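PDB 6JMB: ofchtiv-allosamidin from Ostrinia furnacalis, which probably hydrolyses the beta-1,4 glycosidic bonds of chitin as a group IV insect chitinase of glycosyl hydrolase family 18, and is bound here to the inhibitor allosamidin. Local coordinates for residues D3-V7 against I367-L371; P30-T34 against L364-N368; Y187-Y193 against K242-P248; L344-D350 against F361-N365. All coordinates share one frame. Residue numbers count along the deposited sequence, not the author numbering.

Interaction 1: residues D3-V7 against I367-L371; sequences DKIVV and INTVL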
# COMPACT_ATOMS: atom_id res chain seq x y z
N ASP A 3 4.11 -20.25 -4.89
CA ASP A 3 4.46 -19.67 -3.61
C ASP A 3 4.58 -18.15 -3.63
O ASP A 3 4.21 -17.49 -2.65
CB ASP A 3 5.75 -20.29 -3.06
CG ASP A 3 6.30 -19.54 -1.86
OD1 ASP A 3 5.77 -19.72 -0.74
OD2 ASP A 3 7.25 -18.75 -2.06
N LYS A 4 5.09 -17.58 -4.72
CA LYS A 4 5.08 -16.12 -4.86
C LYS A 4 3.64 -15.63 -4.90
O LYS A 4 2.76 -16.26 -5.51
CB LYS A 4 5.78 -15.70 -6.15
CG LYS A 4 7.27 -16.03 -6.24
CD LYS A 4 8.03 -15.57 -5.01
CE LYS A 4 9.53 -15.68 -5.23
NZ LYS A 4 10.25 -15.87 -3.94
N ILE A 5 3.38 -14.50 -4.24
CA ILE A 5 2.03 -13.96 -4.17
C ILE A 5 2.00 -12.53 -4.67
O ILE A 5 3.01 -11.82 -4.69
CB ILE A 5 1.40 -14.08 -2.75
CG1 ILE A 5 2.18 -13.24 -1.74
CG2 ILE A 5 1.31 -15.55 -2.32
CD1 ILE A 5 1.55 -13.25 -0.35
N VAL A 6 0.81 -12.11 -5.10
CA VAL A 6 0.55 -10.76 -5.56
C VAL A 6 -0.65 -10.27 -4.77
O VAL A 6 -1.77 -10.78 -4.95
CB VAL A 6 0.28 -10.70 -7.07
CG1 VAL A 6 -0.04 -9.28 -7.49
CG2 VAL A 6 1.48 -11.22 -7.84
N VAL A 7 -0.44 -9.31 -3.88
CA VAL A 7 -1.46 -8.83 -2.96
C VAL A 7 -1.97 -7.50 -3.50
O VAL A 7 -1.26 -6.49 -3.46
CB VAL A 7 -0.91 -8.69 -1.53
CG1 VAL A 7 -1.99 -8.18 -0.58
CG2 VAL A 7 -0.35 -10.03 -1.05
N ILE A 367 4.27 -6.93 -12.81
CA ILE A 367 4.53 -7.65 -11.56
C ILE A 367 4.38 -9.15 -11.77
O ILE A 367 5.25 -9.94 -11.38
CB ILE A 367 3.60 -7.14 -10.45
CG1 ILE A 367 3.96 -5.70 -10.08
CG2 ILE A 367 3.69 -8.04 -9.23
CD1 ILE A 367 2.90 -5.01 -9.25
N ASN A 368 3.28 -9.57 -12.40
CA ASN A 368 3.03 -10.99 -12.59
C ASN A 368 4.09 -11.62 -13.48
O ASN A 368 4.57 -12.73 -13.21
CB ASN A 368 1.63 -11.19 -13.18
CG ASN A 368 0.54 -11.14 -12.12
OD1 ASN A 368 0.18 -12.17 -11.55
ND2 ASN A 368 0.02 -9.95 -11.85
N THR A 369 4.49 -10.92 -14.54
CA THR A 369 5.47 -11.44 -15.49
C THR A 369 6.83 -11.60 -14.84
O THR A 369 7.47 -12.65 -14.97
CB THR A 369 5.55 -10.48 -16.69
OG1 THR A 369 4.34 -10.55 -17.44
CG2 THR A 369 6.72 -10.84 -17.59
N VAL A 370 7.29 -10.59 -14.11
CA VAL A 370 8.62 -10.66 -13.52
C VAL A 370 8.68 -11.68 -12.39
O VAL A 370 9.71 -12.35 -12.20
CB VAL A 370 9.11 -9.26 -13.12
CG1 VAL A 370 10.50 -9.33 -12.51
CG2 VAL A 370 9.10 -8.34 -14.33
N LEU A 371 7.60 -11.83 -11.62
CA LEU A 371 7.56 -12.89 -10.61
C LEU A 371 7.58 -14.27 -11.25
O LEU A 371 8.27 -15.18 -10.76
CB LEU A 371 6.32 -12.74 -9.72
CG LEU A 371 6.36 -11.62 -8.69
CD1 LEU A 371 5.02 -11.51 -8.00
CD2 LEU A 371 7.46 -11.87 -7.67

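Interaction 2: residues P30-T34 against L364-N368; sequences PFLCT and LNTIN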
# COMPACT_ATOMS: atom_id res chain seq x y z
N PRO A 30 -9.46 -10.77 -11.66
CA PRO A 30 -9.10 -11.59 -10.50
C PRO A 30 -7.99 -12.59 -10.76
O PRO A 30 -7.57 -13.26 -9.82
CB PRO A 30 -10.42 -12.31 -10.17
CG PRO A 30 -11.11 -12.41 -11.50
CD PRO A 30 -10.74 -11.16 -12.27
N PHE A 31 -7.52 -12.72 -12.00
CA PHE A 31 -6.40 -13.61 -12.29
C PHE A 31 -5.05 -12.90 -12.26
O PHE A 31 -4.02 -13.56 -12.44
CB PHE A 31 -6.60 -14.31 -13.63
CG PHE A 31 -7.60 -15.43 -13.57
CD1 PHE A 31 -7.26 -16.64 -13.00
CD2 PHE A 31 -8.88 -15.27 -14.08
CE1 PHE A 31 -8.17 -17.69 -12.94
CE2 PHE A 31 -9.80 -16.31 -14.02
CZ PHE A 31 -9.43 -17.51 -13.45
N LEU A 32 -5.03 -11.59 -12.04
CA LEU A 32 -3.78 -10.86 -11.92
C LEU A 32 -3.35 -10.67 -10.48
O LEU A 32 -2.34 -10.02 -10.22
CB LEU A 32 -3.89 -9.50 -12.63
CG LEU A 32 -3.97 -9.57 -14.16
CD1 LEU A 32 -4.13 -8.17 -14.75
CD2 LEU A 32 -2.75 -10.27 -14.72
N CYS A 33 -4.11 -11.22 -9.53
CA CYS A 33 -3.78 -11.18 -8.12
C CYS A 33 -3.95 -12.58 -7.55
O CYS A 33 -4.74 -13.37 -8.05
CB CYS A 33 -4.76 -10.26 -7.38
SG CYS A 33 -4.98 -8.65 -8.17
N THR A 34 -3.19 -12.88 -6.49
CA THR A 34 -3.47 -14.06 -5.69
C THR A 34 -4.28 -13.73 -4.45
O THR A 34 -5.03 -14.58 -3.96
CB THR A 34 -2.17 -14.76 -5.26
OG1 THR A 34 -1.37 -13.87 -4.47
CG2 THR A 34 -1.38 -15.21 -6.47
N LEU A 364 0.45 -4.04 -13.24
CA LEU A 364 0.10 -5.32 -12.63
C LEU A 364 0.58 -6.49 -13.48
O LEU A 364 1.09 -7.49 -12.94
CB LEU A 364 -1.41 -5.37 -12.38
CG LEU A 364 -1.94 -6.53 -11.54
CD1 LEU A 364 -1.16 -6.70 -10.24
CD2 LEU A 364 -3.41 -6.29 -11.24
N ASN A 365 0.44 -6.40 -14.80
CA ASN A 365 0.99 -7.44 -15.67
C ASN A 365 2.51 -7.53 -15.52
O ASN A 365 3.07 -8.64 -15.51
CB ASN A 365 0.60 -7.19 -17.12
CG ASN A 365 -0.75 -7.79 -17.47
OD1 ASN A 365 -0.92 -9.01 -17.48
ND2 ASN A 365 -1.72 -6.93 -17.74
N THR A 366 3.18 -6.39 -15.38
CA THR A 366 4.63 -6.41 -15.17
C THR A 366 4.99 -7.19 -13.91
O THR A 366 5.90 -8.03 -13.92
CB THR A 366 5.18 -4.99 -15.10
OG1 THR A 366 4.98 -4.34 -16.36
CG2 THR A 366 6.66 -5.00 -14.79
N ILE A 367 4.27 -6.93 -12.81
CA ILE A 367 4.53 -7.65 -11.56
C ILE A 367 4.38 -9.15 -11.77
O ILE A 367 5.25 -9.94 -11.38
CB ILE A 367 3.60 -7.14 -10.45
CG1 ILE A 367 3.96 -5.70 -10.08
CG2 ILE A 367 3.69 -8.04 -9.23
CD1 ILE A 367 2.90 -5.01 -9.25
N ASN A 368 3.28 -9.57 -12.40
CA ASN A 368 3.03 -10.99 -12.59
C ASN A 368 4.09 -11.62 -13.48
O ASN A 368 4.57 -12.73 -13.21
CB ASN A 368 1.63 -11.19 -13.18
CG ASN A 368 0.54 -11.14 -12.12
OD1 ASN A 368 0.18 -12.17 -11.55
ND2 ASN A 368 0.02 -9.95 -11.85

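Interaction 3: residues Y187-Y193 against K242-P248; sequences YIGVMTY and KLVMGVP. With AMI (allosamizoline), chain C.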
# COMPACT_ATOMS: atom_id res chain seq x y z
N TYR A 187 1.40 -13.21 6.39
CA TYR A 187 2.48 -12.42 5.81
C TYR A 187 2.34 -10.98 6.28
O TYR A 187 1.29 -10.57 6.79
CB TYR A 187 2.52 -12.48 4.27
CG TYR A 187 1.25 -12.07 3.58
CD1 TYR A 187 0.91 -10.73 3.44
CD2 TYR A 187 0.38 -13.03 3.06
CE1 TYR A 187 -0.26 -10.35 2.79
CE2 TYR A 187 -0.79 -12.66 2.42
CZ TYR A 187 -1.11 -11.32 2.29
OH TYR A 187 -2.28 -10.95 1.66
N ILE A 188 3.43 -10.24 6.10
CA ILE A 188 3.52 -8.82 6.41
C ILE A 188 3.65 -8.06 5.10
O ILE A 188 4.61 -8.27 4.34
CB ILE A 188 4.72 -8.54 7.32
CG1 ILE A 188 4.54 -9.21 8.68
CG2 ILE A 188 4.92 -7.05 7.50
CD1 ILE A 188 5.72 -9.01 9.61
N GLY A 189 2.70 -7.17 4.84
CA GLY A 189 2.80 -6.29 3.69
C GLY A 189 3.54 -5.02 4.08
O GLY A 189 2.97 -4.16 4.76
N VAL A 190 4.80 -4.89 3.69
CA VAL A 190 5.59 -3.72 4.07
C VAL A 190 5.29 -2.60 3.08
O VAL A 190 5.43 -2.77 1.87
CB VAL A 190 7.09 -4.05 4.11
CG1 VAL A 190 7.88 -2.87 4.63
CG2 VAL A 190 7.34 -5.29 4.97
N MET A 191 4.88 -1.45 3.60
CA MET A 191 4.43 -0.34 2.76
C MET A 191 5.63 0.49 2.30
O MET A 191 5.88 1.62 2.75
CB MET A 191 3.39 0.51 3.48
CG MET A 191 2.09 -0.23 3.72
SD MET A 191 0.78 0.83 4.37
CE MET A 191 1.29 0.97 6.09
N THR A 192 6.39 -0.10 1.37
CA THR A 192 7.62 0.48 0.84
C THR A 192 7.33 1.54 -0.24
O THR A 192 7.70 1.43 -1.41
CB THR A 192 8.56 -0.62 0.35
OG1 THR A 192 7.80 -1.69 -0.22
CG2 THR A 192 9.39 -1.17 1.52
N TYR A 193 6.66 2.60 0.21
CA TYR A 193 6.34 3.77 -0.60
C TYR A 193 5.98 4.88 0.38
O TYR A 193 6.10 4.71 1.60
CB TYR A 193 5.23 3.47 -1.62
CG TYR A 193 4.14 2.56 -1.12
CD1 TYR A 193 3.22 2.99 -0.17
CD2 TYR A 193 4.04 1.25 -1.57
CE1 TYR A 193 2.22 2.15 0.29
CE2 TYR A 193 3.04 0.41 -1.11
CZ TYR A 193 2.15 0.86 -0.18
OH TYR A 193 1.16 0.02 0.28
N LYS A 242 7.58 -14.43 4.67
CA LYS A 242 6.47 -13.63 5.18
C LYS A 242 6.58 -12.16 4.83
O LYS A 242 5.73 -11.37 5.25
CB LYS A 242 6.32 -13.79 6.70
CG LYS A 242 5.75 -15.14 7.11
CD LYS A 242 5.37 -15.16 8.57
CE LYS A 242 4.70 -16.47 8.93
NZ LYS A 242 4.26 -16.47 10.35
N LEU A 243 7.60 -11.76 4.07
CA LEU A 243 7.81 -10.36 3.72
C LEU A 243 7.30 -10.14 2.31
O LEU A 243 7.86 -10.66 1.34
CB LEU A 243 9.29 -9.99 3.82
CG LEU A 243 9.62 -8.50 3.99
CD1 LEU A 243 11.08 -8.33 4.35
CD2 LEU A 243 9.31 -7.66 2.75
N VAL A 244 6.23 -9.36 2.19
CA VAL A 244 5.63 -9.02 0.91
C VAL A 244 5.92 -7.54 0.67
O VAL A 244 5.54 -6.69 1.49
CB VAL A 244 4.13 -9.32 0.88
CG1 VAL A 244 3.54 -9.01 -0.49
CG2 VAL A 244 3.88 -10.79 1.24
N MET A 245 6.60 -7.24 -0.42
CA MET A 245 7.15 -5.91 -0.64
C MET A 245 6.14 -5.03 -1.35
O MET A 245 5.69 -5.35 -2.46
CB MET A 245 8.43 -6.00 -1.46
CG MET A 245 9.22 -4.71 -1.45
SD MET A 245 10.65 -4.78 -2.56
CE MET A 245 9.88 -4.28 -4.10
N GLY A 246 5.80 -3.90 -0.73
CA GLY A 246 4.84 -2.99 -1.33
C GLY A 246 5.42 -2.20 -2.49
O GLY A 246 6.61 -1.85 -2.50
N VAL A 247 4.57 -1.93 -3.48
CA VAL A 247 4.89 -1.02 -4.58
C VAL A 247 3.70 -0.11 -4.83
O VAL A 247 2.54 -0.48 -4.58
CB VAL A 247 5.24 -1.78 -5.88
CG1 VAL A 247 6.45 -2.69 -5.67
CG2 VAL A 247 4.04 -2.59 -6.38
N PRO A 248 3.96 1.11 -5.30
CA PRO A 248 2.87 2.06 -5.53
C PRO A 248 2.41 2.13 -6.98
O PRO A 248 3.23 2.12 -7.90
CB PRO A 248 3.51 3.40 -5.13
CG PRO A 248 4.95 3.23 -5.58
CD PRO A 248 5.29 1.75 -5.42
C1 AMI C . -1.49 3.16 2.29
C2 AMI C . -2.61 3.13 3.41
C3 AMI C . -3.74 3.79 2.81
C4 AMI C . -3.10 4.86 1.83
C5 AMI C . -2.09 4.05 1.17
C6 AMI C . -0.99 4.90 0.43
C7 AMI C . -2.13 1.08 2.72
C8 AMI C . -2.93 -1.15 3.63
C9 AMI C . -1.34 -1.09 1.62
N2 AMI C . -2.82 1.86 3.66
N7 AMI C . -2.14 -0.39 2.67
O3 AMI C . -4.58 4.36 3.81
O4 AMI C . -3.97 5.36 0.83
O6 AMI C . -0.43 5.81 1.36
O7 AMI C . -1.40 1.80 1.82
O HOH W 1 8.29 -0.04 -3.74

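Interaction 4: residues L344-D350 against F361-N365; sequences LWSIETD and FPLLN. With AMI (allosamizoline), chain C; NAA (2-acetamido-2-deoxy-beta-D-allopyranose), chain B.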
# COMPACT_ATOMS: atom_id res chain seq x y z
N LEU A 344 0.55 -4.25 -3.70
CA LEU A 344 0.38 -3.00 -4.44
C LEU A 344 -0.74 -2.15 -3.85
O LEU A 344 -1.83 -2.65 -3.56
CB LEU A 344 0.13 -3.25 -5.93
CG LEU A 344 -1.11 -4.10 -6.21
CD1 LEU A 344 -1.92 -3.53 -7.37
CD2 LEU A 344 -0.70 -5.54 -6.52
N TRP A 345 -0.45 -0.87 -3.70
CA TRP A 345 -1.48 0.14 -3.46
C TRP A 345 -1.47 1.05 -4.67
O TRP A 345 -0.50 1.78 -4.89
CB TRP A 345 -1.17 0.97 -2.21
CG TRP A 345 -2.31 1.89 -1.95
CD1 TRP A 345 -2.49 3.15 -2.46
CD2 TRP A 345 -3.48 1.59 -1.19
NE1 TRP A 345 -3.71 3.66 -2.04
CE2 TRP A 345 -4.33 2.72 -1.26
CE3 TRP A 345 -3.90 0.48 -0.44
CZ2 TRP A 345 -5.57 2.76 -0.62
CZ3 TRP A 345 -5.12 0.53 0.20
CH2 TRP A 345 -5.94 1.67 0.11
N SER A 346 -2.53 1.00 -5.50
CA SER A 346 -3.69 0.13 -5.40
C SER A 346 -4.17 -0.09 -6.84
O SER A 346 -3.79 0.66 -7.75
CB SER A 346 -4.80 0.79 -4.57
OG SER A 346 -5.00 2.13 -4.98
N ILE A 347 -5.01 -1.11 -7.03
CA ILE A 347 -5.27 -1.61 -8.38
C ILE A 347 -5.99 -0.57 -9.23
O ILE A 347 -5.81 -0.54 -10.46
CB ILE A 347 -6.02 -2.96 -8.30
CG1 ILE A 347 -6.08 -3.64 -9.67
CG2 ILE A 347 -7.41 -2.78 -7.69
CD1 ILE A 347 -6.60 -5.07 -9.62
N GLU A 348 -6.80 0.29 -8.61
CA GLU A 348 -7.67 1.19 -9.36
C GLU A 348 -6.93 2.32 -10.05
O GLU A 348 -7.56 3.07 -10.80
CB GLU A 348 -8.77 1.73 -8.45
CG GLU A 348 -8.28 2.70 -7.39
CD GLU A 348 -7.86 2.02 -6.10
OE1 GLU A 348 -7.83 0.77 -6.04
OE2 GLU A 348 -7.55 2.75 -5.14
N THR A 349 -5.61 2.47 -9.84
CA THR A 349 -4.85 3.47 -10.57
C THR A 349 -3.78 2.88 -11.48
O THR A 349 -2.93 3.63 -11.99
CB THR A 349 -4.26 4.56 -9.66
OG1 THR A 349 -3.34 3.97 -8.74
CG2 THR A 349 -5.36 5.28 -8.89
N ASP A 350 -3.76 1.56 -11.69
CA ASP A 350 -3.07 1.06 -12.86
C ASP A 350 -3.76 1.65 -14.09
O ASP A 350 -4.87 2.19 -14.01
CB ASP A 350 -3.13 -0.47 -12.89
CG ASP A 350 -1.97 -1.11 -13.67
OD1 ASP A 350 -1.24 -0.41 -14.42
OD2 ASP A 350 -1.79 -2.34 -13.54
N PHE A 361 -3.73 -2.83 -17.61
CA PHE A 361 -3.02 -3.20 -16.39
C PHE A 361 -1.52 -3.39 -16.61
O PHE A 361 -0.97 -4.44 -16.27
CB PHE A 361 -3.63 -4.44 -15.75
CG PHE A 361 -4.99 -4.24 -15.14
CD1 PHE A 361 -5.13 -3.56 -13.94
CD2 PHE A 361 -6.12 -4.75 -15.75
CE1 PHE A 361 -6.38 -3.38 -13.37
CE2 PHE A 361 -7.38 -4.58 -15.18
CZ PHE A 361 -7.50 -3.90 -13.99
N PRO A 362 -0.82 -2.40 -17.17
CA PRO A 362 0.61 -2.61 -17.46
C PRO A 362 1.45 -2.82 -16.21
O PRO A 362 2.36 -3.66 -16.22
CB PRO A 362 1.01 -1.34 -18.21
CG PRO A 362 0.02 -0.30 -17.75
CD PRO A 362 -1.27 -1.06 -17.59
N LEU A 363 1.18 -2.08 -15.13
CA LEU A 363 1.97 -2.27 -13.93
C LEU A 363 1.71 -3.64 -13.31
O LEU A 363 2.66 -4.33 -12.91
CB LEU A 363 1.66 -1.17 -12.92
CG LEU A 363 1.99 0.25 -13.38
CD1 LEU A 363 1.75 1.23 -12.24
CD2 LEU A 363 3.42 0.33 -13.90
N LEU A 364 0.45 -4.04 -13.24
CA LEU A 364 0.10 -5.32 -12.63
C LEU A 364 0.58 -6.49 -13.48
O LEU A 364 1.09 -7.49 -12.94
CB LEU A 364 -1.41 -5.37 -12.38
CG LEU A 364 -1.94 -6.53 -11.54
CD1 LEU A 364 -1.16 -6.70 -10.24
CD2 LEU A 364 -3.41 -6.29 -11.24
N ASN A 365 0.44 -6.40 -14.80
CA ASN A 365 0.99 -7.44 -15.67
C ASN A 365 2.51 -7.53 -15.52
O ASN A 365 3.07 -8.64 -15.51
CB ASN A 365 0.60 -7.19 -17.12
CG ASN A 365 -0.75 -7.79 -17.47
OD1 ASN A 365 -0.92 -9.01 -17.48
ND2 ASN A 365 -1.72 -6.93 -17.74
C1 AMI C . -1.49 3.16 2.29
C2 AMI C . -2.61 3.13 3.41
C3 AMI C . -3.74 3.79 2.81
C4 AMI C . -3.10 4.86 1.83
C5 AMI C . -2.09 4.05 1.17
C6 AMI C . -0.99 4.90 0.43
C7 AMI C . -2.13 1.08 2.72
C8 AMI C . -2.93 -1.15 3.63
C9 AMI C . -1.34 -1.09 1.62
N2 AMI C . -2.82 1.86 3.66
N7 AMI C . -2.14 -0.39 2.67
O3 AMI C . -4.58 4.36 3.81
O4 AMI C . -3.97 5.36 0.83
O6 AMI C . -0.43 5.81 1.36
O7 AMI C . -1.40 1.80 1.82
C1 NAA B . -4.76 6.44 1.25
C2 NAA B . -5.27 7.19 0.03
C3 NAA B . -6.25 8.24 0.39
C4 NAA B . -7.41 7.65 1.18
C5 NAA B . -6.86 6.93 2.40
C6 NAA B . -7.93 6.26 3.21
C7 NAA B . -3.60 7.27 -1.91
C8 NAA B . -2.31 7.84 -2.51
N2 NAA B . -4.03 7.77 -0.58
O3 NAA B . -5.55 9.26 1.17
O4 NAA B . -8.33 8.66 1.64
O5 NAA B . -5.94 5.88 1.96
O6 NAA B . -7.31 5.70 4.35
O7 NAA B . -4.25 6.48 -2.48

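Interaction 1: residues D3-V7 against I367-L371
The helical segment I367-L371 runs nearly antiparallel to the first strand of the chain: the axes of strand 5-7 and of this helical turn lie 9.6 Å apart at 161°. I367 opens the contact, its CG2 resting 4.1 Å from V6 CG2, while the same side chain also reaches V247 and F249 on strand 243-256. N368 comes next; its OD1 lies 4.0 Å from V6 CG2, and its ND2 is taken up by L364 O and L32 O. One turn after I367, L371 provides the tightest packing, with CD1 3.6 Å from V6 CG2 and 3.9 Å from I5 O. L371 CD2 brushes K4 CG at 4.4 Å, and K4 NZ hydrogen-bonds L339 O. V6 thus points into the space between I367, N368 and L371, whereas the CA-to-CB bond of I5 points away. No hydrogen bond joins the segments. Such apolar packing of an outer helix antiparallel to a strand of the parallel barrel is the layering of a TIM barrel, the family 18 catalytic fold.

Interaction 2: residues P30-T34 against L364-N368
This is a loop-to-helix contact on the outside of the TIM barrel, where the segment P30-T34, leading into strand 35-43, meets the last barrel helix, 362-373. A single residue, L32, supplies most of the loop's side of it. Its side chain points at the helix and lies along L364, with L32 CB 3.5 Å from L364 CD2, while L32 CD2 approaches OD1 of N365, whose ND2 hydrogen-bonds F361 O. L32 O sits 3.5 Å from L364 CD1. C33 turns its CA-to-CB bond away, yet C33 SG still touches L364 CD2 at 4.2 Å; this sulfur is tied in a disulfide to C8 on strand 5-11, so the loop is fixed to the barrel wall beside the helix. The polar link comes from N368, one turn beyond L364. Its side-chain amide donates to the loop backbone and, at the same time, to its own helix: N368 ND2 lies 2.9 Å from L32 O, with an N-H...O angle of 163°, and 2.9 Å from L364 O.

Interaction 3: residues Y187-Y193 against K242-P248
Parallel strands 187-190 and 243-248 are neighbours in the wall of the TIM barrel, and apolar side chains meet on both faces of their pairing. On the face carrying Y187 and V244, V244 CG2 packs 3.7 Å from Y187 CD1, and both side chains also touch I5 and V7 of strand 5-11 inside the barrel. On the other face V190 CG2 rests 3.8 Å from L243 CD2. Farther along, Y193 CB meets P248 CB at 3.9 Å, and the Y193 ring lies edge-on to the backbone of G246; a CB there would clash with V190 O and Y193 CE2. The backbones form a regular parallel ladder: I188 N to K242 O (2.7 Å), V244 N to I188 O, V190 N to V244 O and G246 N to V190 O (2.9 Å each). After V190 come consecutive inverse gamma turns centred on M191 and T192, which bring M191 and Y193 to the allosamizoline pocket. M191 SD approaches C7 of the inhibitor to 3.4 Å, and Y193 OH makes a weak 3.5 Å hydrogen bond to its O7. The turn itself is tied back to the second strand: one water donates to both T192 O and G246 O, and T192 OG1 donates a hydrogen bond to G246 O at 2.6 Å.

Interaction 4: residues L344-D350 against F361-N365
At the last strand-to-helix connection of the TIM barrel, the side chain of D350 fits against the first turn of helix 362-373. Its carboxylate nestles among F361, P362, L363 and L364: D350 OD2 lies 3.2 Å from F361 CA, and D350 OD1 is 3.2 Å from P362 CD. Alongside the carboxylate, apolar surfaces interlock. I347 extends CG1 to 3.7 Å from F361 CE1 and CD1 to 3.8 Å from L364 CD2, so L364 is wedged between I347 and L344, whose CD2 sits 3.9 Å from L364 CD1. The adjacent W345 faces the inhibitor pocket instead, with C5 of allosamizoline over one face of its ring; W345 NE1 donates to NAA O7 of the neighbouring N-acetylallosamine, 2.9 Å away, and a cis peptide links W345 to S346. The contact therefore joins the helix to the segment carrying this pocket tryptophan. Two amides at the helix start seat D350: L363 N donates a hydrogen bond to D350 OD1 (3.0 Å) and L364 N to D350 OD2 (2.8 Å).

Interactions 1, 2 and 4 all use helix 362-373: interactions 1 and 2 share I367 and N368, and interactions 2 and 4 share L364 and N365. Their centres lie about 7 Å (1 and 2), 8 Å (2 and 4) and 13 Å (1 and 4) apart. Interaction 3 belongs to the barrel wall itself, about 12 to 15 Å from the others, centre to centre, and precedes interaction 4 along the chain; both are nested inside the loop closed by interaction 1, which brings the N-terminal strand to the C-terminal helix. Strand 341-345 lies between strands 5-11 and 243-256, closing the barrel. Interactions 3 and 4 meet at the inhibitor, where Y193 and W345 touch, so the same framework carries pocket residues.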